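N-acyl-D-glutamate deacylase (PDB 3GIP) hydrolyses the amide bond of N-acyl-D-glutamate to release D-glutamate and a carboxylate, probably using the zinc bound in its amidohydrolase barrel. Local coordinates at residues F9-G14 and V428-P433; A27-R32 and A37-L42; T186-Q191 and V230-A235; I236-G241 and R271-E276; E316-I321 and R334-A339. One frame throughout, in Å; residues are numbered along the deposited sequence.

Interaction 1 of 5, residues F9-G14 and V428-P433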
# COMPACT_ATOMS: atom_id res chain seq x y z
N PHE A 9 5.27 -23.74 16.50
CA PHE A 9 6.38 -23.36 15.63
C PHE A 9 7.48 -22.71 16.46
O PHE A 9 7.22 -22.10 17.50
CB PHE A 9 5.89 -22.35 14.59
CG PHE A 9 6.34 -22.64 13.18
CD1 PHE A 9 5.41 -22.96 12.20
CD2 PHE A 9 7.69 -22.57 12.83
CE1 PHE A 9 5.81 -23.21 10.88
CE2 PHE A 9 8.10 -22.82 11.52
CZ PHE A 9 7.16 -23.14 10.54
N LYS A 10 8.72 -22.86 16.01
CA LYS A 10 9.84 -22.22 16.69
C LYS A 10 10.88 -21.89 15.63
O LYS A 10 11.11 -22.68 14.71
CB LYS A 10 10.43 -23.11 17.79
CG LYS A 10 11.26 -24.30 17.33
CD LYS A 10 11.90 -24.96 18.55
CE LYS A 10 12.80 -26.13 18.18
NZ LYS A 10 13.45 -26.72 19.38
N ILE A 11 11.46 -20.70 15.74
CA ILE A 11 12.47 -20.24 14.80
C ILE A 11 13.71 -19.98 15.65
O ILE A 11 13.75 -19.05 16.46
CB ILE A 11 12.02 -18.94 14.12
CG1 ILE A 11 10.67 -19.18 13.42
CG2 ILE A 11 13.07 -18.48 13.12
CD1 ILE A 11 10.05 -17.92 12.85
N THR A 12 14.73 -20.81 15.45
CA THR A 12 15.94 -20.72 16.25
C THR A 12 17.24 -20.32 15.57
O THR A 12 17.37 -20.36 14.34
CB THR A 12 16.18 -22.06 16.96
OG1 THR A 12 17.39 -21.98 17.73
CG2 THR A 12 16.31 -23.18 15.94
N GLY A 13 18.21 -19.93 16.39
CA GLY A 13 19.53 -19.56 15.92
C GLY A 13 19.71 -18.22 15.22
O GLY A 13 20.84 -17.85 14.88
N GLY A 14 18.62 -17.49 15.02
CA GLY A 14 18.74 -16.21 14.33
C GLY A 14 18.84 -14.99 15.23
O GLY A 14 18.92 -15.10 16.46
N VAL A 428 5.48 -13.25 10.94
CA VAL A 428 6.93 -13.22 10.99
C VAL A 428 7.60 -13.43 9.64
O VAL A 428 7.11 -14.18 8.80
CB VAL A 428 7.46 -14.34 11.93
CG1 VAL A 428 8.96 -14.22 12.12
CG2 VAL A 428 6.73 -14.29 13.27
N VAL A 429 8.73 -12.77 9.44
CA VAL A 429 9.50 -12.95 8.22
C VAL A 429 10.94 -13.21 8.62
O VAL A 429 11.48 -12.54 9.51
CB VAL A 429 9.45 -11.71 7.28
CG1 VAL A 429 10.00 -10.48 7.97
CG2 VAL A 429 10.23 -12.01 6.01
N VAL A 430 11.55 -14.21 7.99
CA VAL A 430 12.93 -14.57 8.26
C VAL A 430 13.69 -14.27 6.97
O VAL A 430 13.31 -14.76 5.90
CB VAL A 430 13.07 -16.07 8.59
CG1 VAL A 430 14.53 -16.42 8.84
CG2 VAL A 430 12.22 -16.41 9.81
N PHE A 431 14.74 -13.47 7.06
CA PHE A 431 15.50 -13.14 5.86
C PHE A 431 16.99 -12.97 6.10
O PHE A 431 17.42 -12.72 7.22
CB PHE A 431 14.92 -11.86 5.23
CG PHE A 431 15.11 -10.61 6.06
CD1 PHE A 431 16.25 -9.82 5.92
CD2 PHE A 431 14.15 -10.22 6.99
CE1 PHE A 431 16.42 -8.66 6.68
CE2 PHE A 431 14.31 -9.06 7.76
CZ PHE A 431 15.45 -8.28 7.60
N ASP A 432 17.77 -13.15 5.04
CA ASP A 432 19.22 -13.00 5.12
C ASP A 432 19.48 -11.51 4.88
O ASP A 432 19.20 -11.00 3.80
CB ASP A 432 19.89 -13.83 4.03
CG ASP A 432 21.39 -13.85 4.16
OD1 ASP A 432 21.97 -12.80 4.51
OD2 ASP A 432 22.00 -14.91 3.89
N PRO A 433 20.02 -10.80 5.88
CA PRO A 433 20.29 -9.37 5.70
C PRO A 433 21.32 -9.04 4.63
O PRO A 433 21.29 -7.95 4.05
CB PRO A 433 20.73 -8.93 7.09
CG PRO A 433 21.43 -10.16 7.62
CD PRO A 433 20.48 -11.27 7.20
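I11 meets V428 and V430 across the gap between two strands that share no hydrogen bond, and one isoleucine side chain carries the whole contact. From CB, which is directed at segment 428-433, two branches leave. The short one, CG2, lies anti to the backbone N and slides past V430 in the opposite direction, touching its CG2 at 4.0 Å. The long one starts at CG1, anti to the carbonyl carbon (chi1 -57°), and stays extended through chi2 (173°). This carries CD1 out toward the valines, where it meets V428 CG1 tip to tip at 3.9 Å and V430 CG2 at 4.0 Å. V430 CG2 is therefore touched by the ends of both branches of the isoleucine. Valine suits the opposing strand because its branched CB is easily accommodated in extended backbone and offers a short, broad methyl surface, whereas isoleucine has the added carbon that bridges the gap. V58, W51, A53 and L456 close in around I11. Strand 7-12 belongs to a small four-stranded sheet, while strand 428-431 pairs with 57-64 and 452-457, so an N-terminal strand and one from late in the chain pack through their side chains, consistent with the small beta-sandwich domain of amidohydrolases. With methyl groups alone meeting at ordinary van der Waals distances, cohesion here comes from burial of apolar surface and shape fit, not from directed bonds.

Interaction 2 of 5, residues A27-R32 and A37-L42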
# COMPACT_ATOMS: atom_id res chain seq x y z
N ALA A 27 18.26 -14.46 19.75
CA ALA A 27 17.19 -15.11 20.51
C ALA A 27 16.30 -15.95 19.60
O ALA A 27 16.26 -15.73 18.38
CB ALA A 27 16.36 -14.05 21.22
N ASP A 28 15.59 -16.91 20.18
CA ASP A 28 14.69 -17.76 19.42
C ASP A 28 13.25 -17.28 19.60
O ASP A 28 12.92 -16.66 20.61
CB ASP A 28 14.79 -19.22 19.88
CG ASP A 28 16.21 -19.75 19.85
OD1 ASP A 28 16.99 -19.32 18.98
OD2 ASP A 28 16.55 -20.62 20.69
N LEU A 29 12.40 -17.58 18.62
CA LEU A 29 11.01 -17.17 18.67
C LEU A 29 10.10 -18.40 18.72
O LEU A 29 10.26 -19.32 17.91
CB LEU A 29 10.66 -16.33 17.45
CG LEU A 29 9.25 -15.73 17.36
CD1 LEU A 29 9.16 -14.50 18.24
CD2 LEU A 29 8.96 -15.35 15.92
N GLY A 30 9.17 -18.40 19.67
CA GLY A 30 8.24 -19.51 19.80
C GLY A 30 6.83 -19.09 19.46
O GLY A 30 6.39 -18.00 19.83
N VAL A 31 6.10 -19.95 18.77
CA VAL A 31 4.73 -19.65 18.37
C VAL A 31 3.74 -20.72 18.83
O VAL A 31 4.03 -21.92 18.77
CB VAL A 31 4.62 -19.52 16.83
CG1 VAL A 31 3.17 -19.27 16.43
CG2 VAL A 31 5.51 -18.39 16.35
N ARG A 32 2.57 -20.28 19.28
CA ARG A 32 1.53 -21.21 19.70
C ARG A 32 0.17 -20.54 19.54
O ARG A 32 -0.03 -19.40 19.96
CB ARG A 32 1.71 -21.66 21.15
CG ARG A 32 0.75 -22.79 21.52
CD ARG A 32 0.73 -23.10 23.00
NE ARG A 32 2.02 -23.53 23.51
CZ ARG A 32 2.79 -22.79 24.30
NH1 ARG A 32 2.39 -21.58 24.67
NH2 ARG A 32 3.96 -23.26 24.72
N ALA A 37 4.38 -17.04 21.51
CA ALA A 37 4.27 -17.62 22.84
C ALA A 37 5.48 -17.38 23.73
O ALA A 37 5.37 -17.40 24.96
CB ALA A 37 3.99 -19.11 22.73
N ALA A 38 6.64 -17.18 23.13
CA ALA A 38 7.85 -16.95 23.91
C ALA A 38 9.02 -16.50 23.05
O ALA A 38 9.05 -16.74 21.84
CB ALA A 38 8.23 -18.23 24.65
N ILE A 39 9.98 -15.84 23.69
CA ILE A 39 11.18 -15.36 23.02
C ILE A 39 12.36 -15.58 23.97
O ILE A 39 12.31 -15.20 25.14
CB ILE A 39 11.08 -13.86 22.68
CG1 ILE A 39 9.94 -13.63 21.69
CG2 ILE A 39 12.40 -13.37 22.10
CD1 ILE A 39 9.73 -12.17 21.31
N GLY A 40 13.41 -16.22 23.46
CA GLY A 40 14.58 -16.49 24.27
C GLY A 40 15.29 -17.75 23.82
O GLY A 40 15.55 -17.93 22.63
N GLU A 41 15.62 -18.63 24.76
CA GLU A 41 16.29 -19.89 24.44
C GLU A 41 15.24 -20.99 24.29
O GLU A 41 14.61 -21.39 25.27
CB GLU A 41 17.28 -20.26 25.55
CG GLU A 41 17.96 -21.60 25.35
CD GLU A 41 18.75 -21.67 24.06
OE1 GLU A 41 19.65 -20.83 23.86
OE2 GLU A 41 18.47 -22.58 23.23
N LEU A 42 15.07 -21.48 23.07
CA LEU A 42 14.08 -22.52 22.80
C LEU A 42 14.68 -23.74 22.11
O LEU A 42 13.95 -24.57 21.57
CB LEU A 42 12.96 -21.95 21.93
CG LEU A 42 12.24 -20.71 22.48
CD1 LEU A 42 11.22 -20.22 21.47
CD2 LEU A 42 11.58 -21.05 23.80
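D28 and L42 meet in a tightly packed corner of this hairpin, where L42 N donates an almost straight bond (2.9 Å, 171°) to the anti lone pair of D28 OD2. With CG beside its own backbone N (chi1 -54°), D28 turns its carboxylate over the chain just past G40, which brings OD2 to that amide. Its other oxygen, OD1, has a salt bridge with R26 and accepts from G13 N. Close by, L42 CD1 sits 3.3 Å from G30 N, which is possible because glycine puts no side chain on that face. The segments 28-32 and 37-40 run antiparallel at 173°, as the two arms of the hairpin formed by strands 28-32 and 35-40. D28 and G40 form a hydrogen-bonded pair, D28 N donating to G40 O at 2.7 Å, and at G40 the backbone takes up angles open to glycine. L29 and I39 form a non-hydrogen-bonded pair whose side chains lie side by side, L29 CD1 against I39 CG1 at 3.6 Å. Toward the turn the regular pairing is interrupted by a classic beta bulge: A37 and A38 both face G30, whose O accepts a bond of 2.8 Å from A37 N, coming from above the carbonyl plane, and a weak one from A38 N. The outer margin is looser. R32 NH1 merely rests on A37 CB at 3.5 Å, its guanidinium being held by the carbonyls of E5 and K6. Exposed E41 brings OE2 to 3.7 Å from D28 OD2, a likely mild repulsion that the bond from G43 N to E41 OE2 may offset.

Interaction 3 of 5, residues T186-Q191 and V230-A235. With ACY (acetic acid), chain C.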
# COMPACT_ATOMS: atom_id res chain seq x y z
N THR A 186 -8.62 9.15 -0.42
CA THR A 186 -9.02 10.05 -1.48
C THR A 186 -8.05 9.91 -2.65
O THR A 186 -6.89 9.52 -2.47
CB THR A 186 -9.03 11.54 -1.03
OG1 THR A 186 -7.81 11.85 -0.35
CG2 THR A 186 -10.21 11.80 -0.11
N GLY A 187 -8.54 10.22 -3.85
CA GLY A 187 -7.74 10.18 -5.06
C GLY A 187 -8.07 11.49 -5.74
O GLY A 187 -8.77 11.53 -6.75
N LEU A 188 -7.56 12.58 -5.16
CA LEU A 188 -7.85 13.91 -5.66
C LEU A 188 -7.31 14.24 -7.04
O LEU A 188 -7.71 15.23 -7.65
CB LEU A 188 -7.38 14.95 -4.63
CG LEU A 188 -7.95 14.72 -3.22
CD1 LEU A 188 -7.54 15.86 -2.31
CD2 LEU A 188 -9.48 14.60 -3.28
N ALA A 189 -6.41 13.40 -7.55
CA ALA A 189 -5.85 13.60 -8.88
C ALA A 189 -6.71 12.88 -9.91
O ALA A 189 -6.47 13.00 -11.11
CB ALA A 189 -4.41 13.05 -8.92
N TYR A 190 -7.71 12.14 -9.44
CA TYR A 190 -8.60 11.37 -10.31
C TYR A 190 -10.06 11.79 -10.24
O TYR A 190 -10.50 12.42 -9.28
CB TYR A 190 -8.55 9.89 -9.95
CG TYR A 190 -7.19 9.26 -9.95
CD1 TYR A 190 -6.39 9.27 -11.09
CD2 TYR A 190 -6.71 8.59 -8.81
CE1 TYR A 190 -5.15 8.63 -11.10
CE2 TYR A 190 -5.48 7.96 -8.82
CZ TYR A 190 -4.71 7.98 -9.97
OH TYR A 190 -3.49 7.34 -9.98
N GLN A 191 -10.81 11.41 -11.27
CA GLN A 191 -12.24 11.67 -11.30
C GLN A 191 -12.84 10.48 -10.57
O GLN A 191 -12.33 9.36 -10.67
CB GLN A 191 -12.75 11.70 -12.74
CG GLN A 191 -12.30 12.91 -13.53
CD GLN A 191 -12.75 14.21 -12.89
OE1 GLN A 191 -13.93 14.40 -12.61
NE2 GLN A 191 -11.80 15.11 -12.66
N VAL A 230 -0.27 19.08 -0.87
CA VAL A 230 0.02 18.60 0.47
C VAL A 230 -0.65 19.53 1.48
O VAL A 230 -1.24 19.08 2.46
CB VAL A 230 1.55 18.56 0.73
CG1 VAL A 230 1.83 18.37 2.22
CG2 VAL A 230 2.17 17.41 -0.06
N GLU A 231 -0.56 20.84 1.24
CA GLU A 231 -1.17 21.82 2.13
C GLU A 231 -2.68 21.58 2.22
O GLU A 231 -3.27 21.72 3.29
CB GLU A 231 -0.90 23.24 1.61
CG GLU A 231 -1.70 24.37 2.27
CD GLU A 231 -1.51 24.45 3.78
OE1 GLU A 231 -0.49 23.93 4.29
OE2 GLU A 231 -2.37 25.06 4.45
N GLU A 232 -3.29 21.21 1.10
CA GLU A 232 -4.73 20.96 1.07
C GLU A 232 -5.16 19.86 2.03
O GLU A 232 -6.13 20.01 2.77
CB GLU A 232 -5.19 20.61 -0.35
CG GLU A 232 -6.63 20.13 -0.44
CD GLU A 232 -7.10 19.90 -1.86
OE1 GLU A 232 -6.26 19.61 -2.73
OE2 GLU A 232 -8.33 20.02 -2.11
N VAL A 233 -4.44 18.74 2.03
CA VAL A 233 -4.81 17.64 2.92
C VAL A 233 -4.37 17.90 4.36
O VAL A 233 -4.97 17.37 5.29
CB VAL A 233 -4.26 16.28 2.42
CG1 VAL A 233 -4.87 15.95 1.07
CG2 VAL A 233 -2.74 16.32 2.34
N LEU A 234 -3.33 18.71 4.55
CA LEU A 234 -2.90 19.01 5.91
C LEU A 234 -3.91 19.96 6.55
O LEU A 234 -4.18 19.88 7.75
CB LEU A 234 -1.50 19.65 5.91
CG LEU A 234 -0.34 18.71 5.59
CD1 LEU A 234 0.97 19.49 5.70
CD2 LEU A 234 -0.33 17.53 6.55
N ALA A 235 -4.48 20.85 5.74
CA ALA A 235 -5.47 21.80 6.23
C ALA A 235 -6.68 21.03 6.74
O ALA A 235 -7.29 21.41 7.75
CB ALA A 235 -5.88 22.75 5.11
C ACY C . -2.01 5.02 -7.83
O ACY C . -2.75 5.97 -7.94
OXT ACY C . -1.27 4.88 -6.72
CH3 ACY C . -1.91 4.00 -8.93
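A leucine methyl resting against a carboxylate is the odd feature here: L188 CD1 lies 4.0 Å from E232 OE1, the two side chains coming from opposite directions. The glutamate probably tolerates this apolar neighbour since OE1 forms a salt bridge with NE of R220, a residue that L188 also touches. E232 reaches the spot by an extended chain, CG anti to the backbone N (chi1 171°). The same leucine methyl packs more distantly on V233 CG1, at 4.3 Å, where a beta-branched residue presents a compact hydrophobic surface on the helix. L188 projects from a type I turn, closed by Y190 N to G187 O (3.0 Å), which turns Y190 away from helix 226-240, toward the acetate. The tyrosine OH donates to the acetate O at 2.6 Å, the acceptor lying in the plane of the ring at its edge; the acetate probably comes from the crystallisation liquor. T289 OG1 is a second partner of that hydroxyl, and the ring meets H218, a zinc ligand. The side chain of L188 is about 10 Å from the zinc ion. The contact thus lies just beyond the end of barrel strand 183-187, beside parallel strand 214-218, where helix 226-240 packs outside and L201 of helix 198-210 flanks L188.

Interaction 4 of 5, residues I236-G241 and R271-E276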
# COMPACT_ATOMS: atom_id res chain seq x y z
N ILE A 236 -7.04 19.96 6.05
CA ILE A 236 -8.16 19.13 6.45
C ILE A 236 -7.84 18.47 7.79
O ILE A 236 -8.68 18.39 8.68
CB ILE A 236 -8.45 18.04 5.40
CG1 ILE A 236 -8.94 18.69 4.11
CG2 ILE A 236 -9.48 17.05 5.94
CD1 ILE A 236 -9.06 17.74 2.95
N GLY A 237 -6.60 18.01 7.93
CA GLY A 237 -6.19 17.37 9.17
C GLY A 237 -6.12 18.33 10.34
O GLY A 237 -6.53 17.98 11.45
N ARG A 238 -5.61 19.53 10.10
CA ARG A 238 -5.49 20.52 11.17
C ARG A 238 -6.86 21.01 11.63
O ARG A 238 -7.07 21.27 12.81
CB ARG A 238 -4.64 21.70 10.69
CG ARG A 238 -3.20 21.34 10.39
CD ARG A 238 -2.38 22.54 9.95
NE ARG A 238 -3.00 23.25 8.84
CZ ARG A 238 -2.40 23.52 7.68
NH1 ARG A 238 -1.14 23.15 7.47
NH2 ARG A 238 -3.06 24.18 6.74
N GLY A 239 -7.79 21.14 10.69
CA GLY A 239 -9.11 21.61 11.03
C GLY A 239 -10.00 20.58 11.71
O GLY A 239 -10.79 20.93 12.58
N THR A 240 -9.85 19.32 11.33
CA THR A 240 -10.68 18.25 11.90
C THR A 240 -9.97 17.38 12.93
O THR A 240 -10.62 16.68 13.70
CB THR A 240 -11.21 17.32 10.81
OG1 THR A 240 -10.11 16.62 10.20
CG2 THR A 240 -11.95 18.11 9.74
N GLY A 241 -8.64 17.41 12.93
CA GLY A 241 -7.89 16.58 13.85
C GLY A 241 -7.78 15.15 13.37
O GLY A 241 -7.32 14.26 14.09
N ARG A 271 2.55 18.00 12.31
CA ARG A 271 2.69 17.01 13.37
C ARG A 271 3.22 17.62 14.66
O ARG A 271 2.99 17.09 15.74
CB ARG A 271 3.57 15.83 12.90
CG ARG A 271 5.04 16.11 12.63
CD ARG A 271 5.60 15.02 11.70
NE ARG A 271 7.06 15.02 11.60
CZ ARG A 271 7.87 14.38 12.43
NH1 ARG A 271 7.37 13.66 13.44
NH2 ARG A 271 9.18 14.44 12.25
N GLU A 272 3.91 18.75 14.55
CA GLU A 272 4.42 19.45 15.72
C GLU A 272 3.22 20.02 16.47
O GLU A 272 3.23 20.13 17.70
CB GLU A 272 5.35 20.60 15.31
CG GLU A 272 6.75 20.15 14.89
CD GLU A 272 7.51 21.24 14.16
OE1 GLU A 272 7.15 22.43 14.29
OE2 GLU A 272 8.48 20.90 13.44
N GLN A 273 2.19 20.38 15.71
CA GLN A 273 0.96 20.95 16.26
C GLN A 273 0.02 19.90 16.85
O GLN A 273 -1.03 20.25 17.38
CB GLN A 273 0.22 21.74 15.17
CG GLN A 273 0.99 22.93 14.62
CD GLN A 273 0.29 23.57 13.44
OE1 GLN A 273 0.12 22.95 12.39
NE2 GLN A 273 -0.12 24.82 13.60
N GLY A 274 0.39 18.63 16.74
CA GLY A 274 -0.44 17.58 17.30
C GLY A 274 -1.24 16.75 16.32
O GLY A 274 -1.89 15.78 16.71
N VAL A 275 -1.21 17.11 15.04
CA VAL A 275 -1.94 16.35 14.03
C VAL A 275 -1.12 15.10 13.72
O VAL A 275 0.09 15.19 13.54
CB VAL A 275 -2.11 17.15 12.72
CG1 VAL A 275 -2.91 16.34 11.72
CG2 VAL A 275 -2.79 18.48 13.01
N GLU A 276 -1.77 13.94 13.69
CA GLU A 276 -1.04 12.72 13.38
C GLU A 276 -0.90 12.63 11.87
O GLU A 276 -1.88 12.41 11.16
CB GLU A 276 -1.78 11.48 13.90
CG GLU A 276 -1.75 11.33 15.41
CD GLU A 276 -2.17 9.94 15.87
OE1 GLU A 276 -2.22 9.71 17.09
OE2 GLU A 276 -2.43 9.08 15.00
O HOH W 1 -4.52 13.30 14.40
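V275 packs on the last turn of helix 226-240, its CG2 lying 3.9 Å from both R238 CA and R238 CG while its CG1 sits 4.0 Å from G237 O. Glycine at 237 suits this place, since a CB there would press closely on V275 CG1. Beside it R238 passes across Q273, and the arginine's CD comes 3.5 Å from Q273 OE1, a van der Waals touch with the guanidinium and amide planes 64° apart. CG and CD of R238 lie against V275 and Q273, and the bend at chi3 (-53°) then turns the guanidinium off toward E231, two turns back along the same helix, with which it forms a salt bridge. A water adds a polar link, giving a hydrogen to G241 O at 3.0 Å and accepting one from E276 N. Further out, the helix ends fix the partners. G274, with positive phi, forms a Schellman motif that reverses the chain after helix 260-272, and V275 then points at helix 226-240. T240 OG1 donates to I236 O at 2.7 Å, on the other face of that carbonyl from T240 N. Both segments close barrel helices, 226-240 and 260-272, which lead into the parallel strands 243-246 and 277-281, joined nearby through the backbones of T244 and E276.

Interaction 5 of 5, residues E316-I321 and R334-A339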
# COMPACT_ATOMS: atom_id res chain seq x y z
N GLU A 316 5.62 -1.21 -24.50
CA GLU A 316 6.09 -0.27 -25.52
C GLU A 316 6.02 1.19 -25.10
O GLU A 316 5.22 1.57 -24.23
CB GLU A 316 5.29 -0.48 -26.81
CG GLU A 316 5.45 -1.87 -27.40
CD GLU A 316 4.64 -2.10 -28.67
OE1 GLU A 316 3.92 -1.19 -29.11
OE2 GLU A 316 4.73 -3.22 -29.22
N TYR A 317 6.87 2.02 -25.70
CA TYR A 317 6.90 3.45 -25.43
C TYR A 317 5.83 4.15 -26.26
O TYR A 317 5.65 3.84 -27.44
CB TYR A 317 8.25 4.06 -25.83
CG TYR A 317 9.41 3.69 -24.93
CD1 TYR A 317 9.37 3.97 -23.56
CD2 TYR A 317 10.55 3.10 -25.46
CE1 TYR A 317 10.46 3.67 -22.74
CE2 TYR A 317 11.65 2.79 -24.64
CZ TYR A 317 11.59 3.08 -23.28
OH TYR A 317 12.66 2.79 -22.47
N LEU A 318 5.14 5.11 -25.65
CA LEU A 318 4.10 5.86 -26.34
C LEU A 318 4.64 6.51 -27.61
O LEU A 318 3.97 6.53 -28.64
CB LEU A 318 3.53 6.94 -25.41
CG LEU A 318 2.44 7.85 -26.00
CD1 LEU A 318 1.22 7.01 -26.36
CD2 LEU A 318 2.07 8.93 -24.99
N ALA A 319 5.86 7.04 -27.55
CA ALA A 319 6.45 7.68 -28.73
C ALA A 319 6.67 6.71 -29.88
O ALA A 319 6.51 7.07 -31.04
CB ALA A 319 7.77 8.36 -28.36
N ASP A 320 7.04 5.47 -29.56
CA ASP A 320 7.27 4.45 -30.59
C ASP A 320 5.94 4.04 -31.21
O ASP A 320 5.85 3.82 -32.42
CB ASP A 320 7.96 3.21 -30.01
CG ASP A 320 9.41 3.46 -29.64
OD1 ASP A 320 9.97 4.50 -30.05
OD2 ASP A 320 9.99 2.61 -28.94
N ILE A 321 4.91 3.92 -30.37
CA ILE A 321 3.59 3.53 -30.85
C ILE A 321 3.07 4.61 -31.80
O ILE A 321 2.61 4.31 -32.90
CB ILE A 321 2.61 3.37 -29.68
CG1 ILE A 321 3.07 2.22 -28.78
CG2 ILE A 321 1.20 3.10 -30.22
CD1 ILE A 321 2.34 2.14 -27.45
N ARG A 334 -4.96 8.35 -26.75
CA ARG A 334 -6.42 8.26 -26.77
C ARG A 334 -6.88 6.95 -27.41
O ARG A 334 -7.87 6.37 -26.99
CB ARG A 334 -7.01 9.46 -27.51
CG ARG A 334 -6.82 10.76 -26.75
CD ARG A 334 -7.20 11.97 -27.59
NE ARG A 334 -7.01 13.21 -26.85
CZ ARG A 334 -6.96 14.42 -27.41
NH1 ARG A 334 -7.08 14.55 -28.73
NH2 ARG A 334 -6.79 15.49 -26.66
N ARG A 335 -6.16 6.49 -28.43
CA ARG A 335 -6.52 5.25 -29.10
C ARG A 335 -6.22 4.04 -28.23
O ARG A 335 -6.85 2.99 -28.39
CB ARG A 335 -5.77 5.11 -30.43
CG ARG A 335 -6.13 6.15 -31.48
CD ARG A 335 -5.41 5.84 -32.78
NE ARG A 335 -5.59 6.90 -33.78
CZ ARG A 335 -4.99 6.90 -34.97
NH1 ARG A 335 -4.19 5.90 -35.31
NH2 ARG A 335 -5.19 7.90 -35.81
N LEU A 336 -5.27 4.19 -27.32
CA LEU A 336 -4.88 3.10 -26.42
C LEU A 336 -5.84 2.94 -25.24
O LEU A 336 -5.85 1.89 -24.59
CB LEU A 336 -3.47 3.36 -25.87
CG LEU A 336 -2.31 3.19 -26.85
CD1 LEU A 336 -1.05 3.83 -26.26
CD2 LEU A 336 -2.09 1.71 -27.13
N ALA A 337 -6.63 3.96 -24.98
CA ALA A 337 -7.57 3.94 -23.86
C ALA A 337 -8.67 2.89 -23.96
O ALA A 337 -9.22 2.66 -25.04
CB ALA A 337 -8.19 5.32 -23.68
N PRO A 338 -9.00 2.24 -22.83
CA PRO A 338 -8.37 2.44 -21.52
C PRO A 338 -7.04 1.71 -21.43
O PRO A 338 -6.89 0.59 -21.93
CB PRO A 338 -9.40 1.89 -20.55
CG PRO A 338 -10.04 0.80 -21.33
CD PRO A 338 -10.22 1.42 -22.70
N ALA A 339 -6.07 2.34 -20.76
CA ALA A 339 -4.75 1.75 -20.62
C ALA A 339 -4.05 2.25 -19.37
O ALA A 339 -4.58 3.09 -18.64
CB ALA A 339 -3.90 2.08 -21.85
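Apolar contacts alone join these segments, and they converge on one methyl group: L336 CD1 meets L318 CD1 at 3.9 Å and I321 CD1 at 4.0 Å. I321 and L336 approach tip to tip, whereas L318 passes L336 at a slant. L318 sets off alongside the partner segment, not straight at it, but with CG anti to the backbone N (chi1 179°) and chi2 near 63° its CD1 swings round to the leucine. Long, branched leucine and isoleucine suit helices whose backbones stand well apart, L318 and L336 being 9.4 Å from CA to CA. I304 of strand 303-307 and W325 complete the apolar surroundings of L336.

Polar bonds serve each segment separately. Y317 is at the N-cap of helix 318-325, and its O accepts from I321 N at 3.0 Å, which sets the first turn. L336 O takes a hydrogen bond from S307 OG, and a cis peptide before P338 follows as the chain turns back toward strand 339-343. E316 forms a salt bridge with R324, and Y317 OH a hydrogen bond with R303 NH2. Held by methyl contacts without any cross-bond, the two helices owe their mutual packing here to hydrophobic burial against the three-stranded sheet.

Overall arrangement
Interactions 1 and 2 adjoin, with centres about 11 Å apart: strands 7-12 and 28-32 are neighbours in one sheet, bonded through F9 O to V31 N and I11 N to L29 O. Interactions 3 and 4, centres about 15 Å apart, share helix 226-240 in the barrel and are tied by the salt bridge between E231 and R238. The centre of interaction 5 stands about 28 Å from that of interaction 3 and about 54 Å from that of interaction 2. Along the chain, 2, 3, 4 and 5 follow in series, all between the two segments of interaction 1. The small beta domain thus draws on both early and late strands, the zinc-binding barrel and its outlying helices being formed from much of what lies between, after the hairpin of interaction 2.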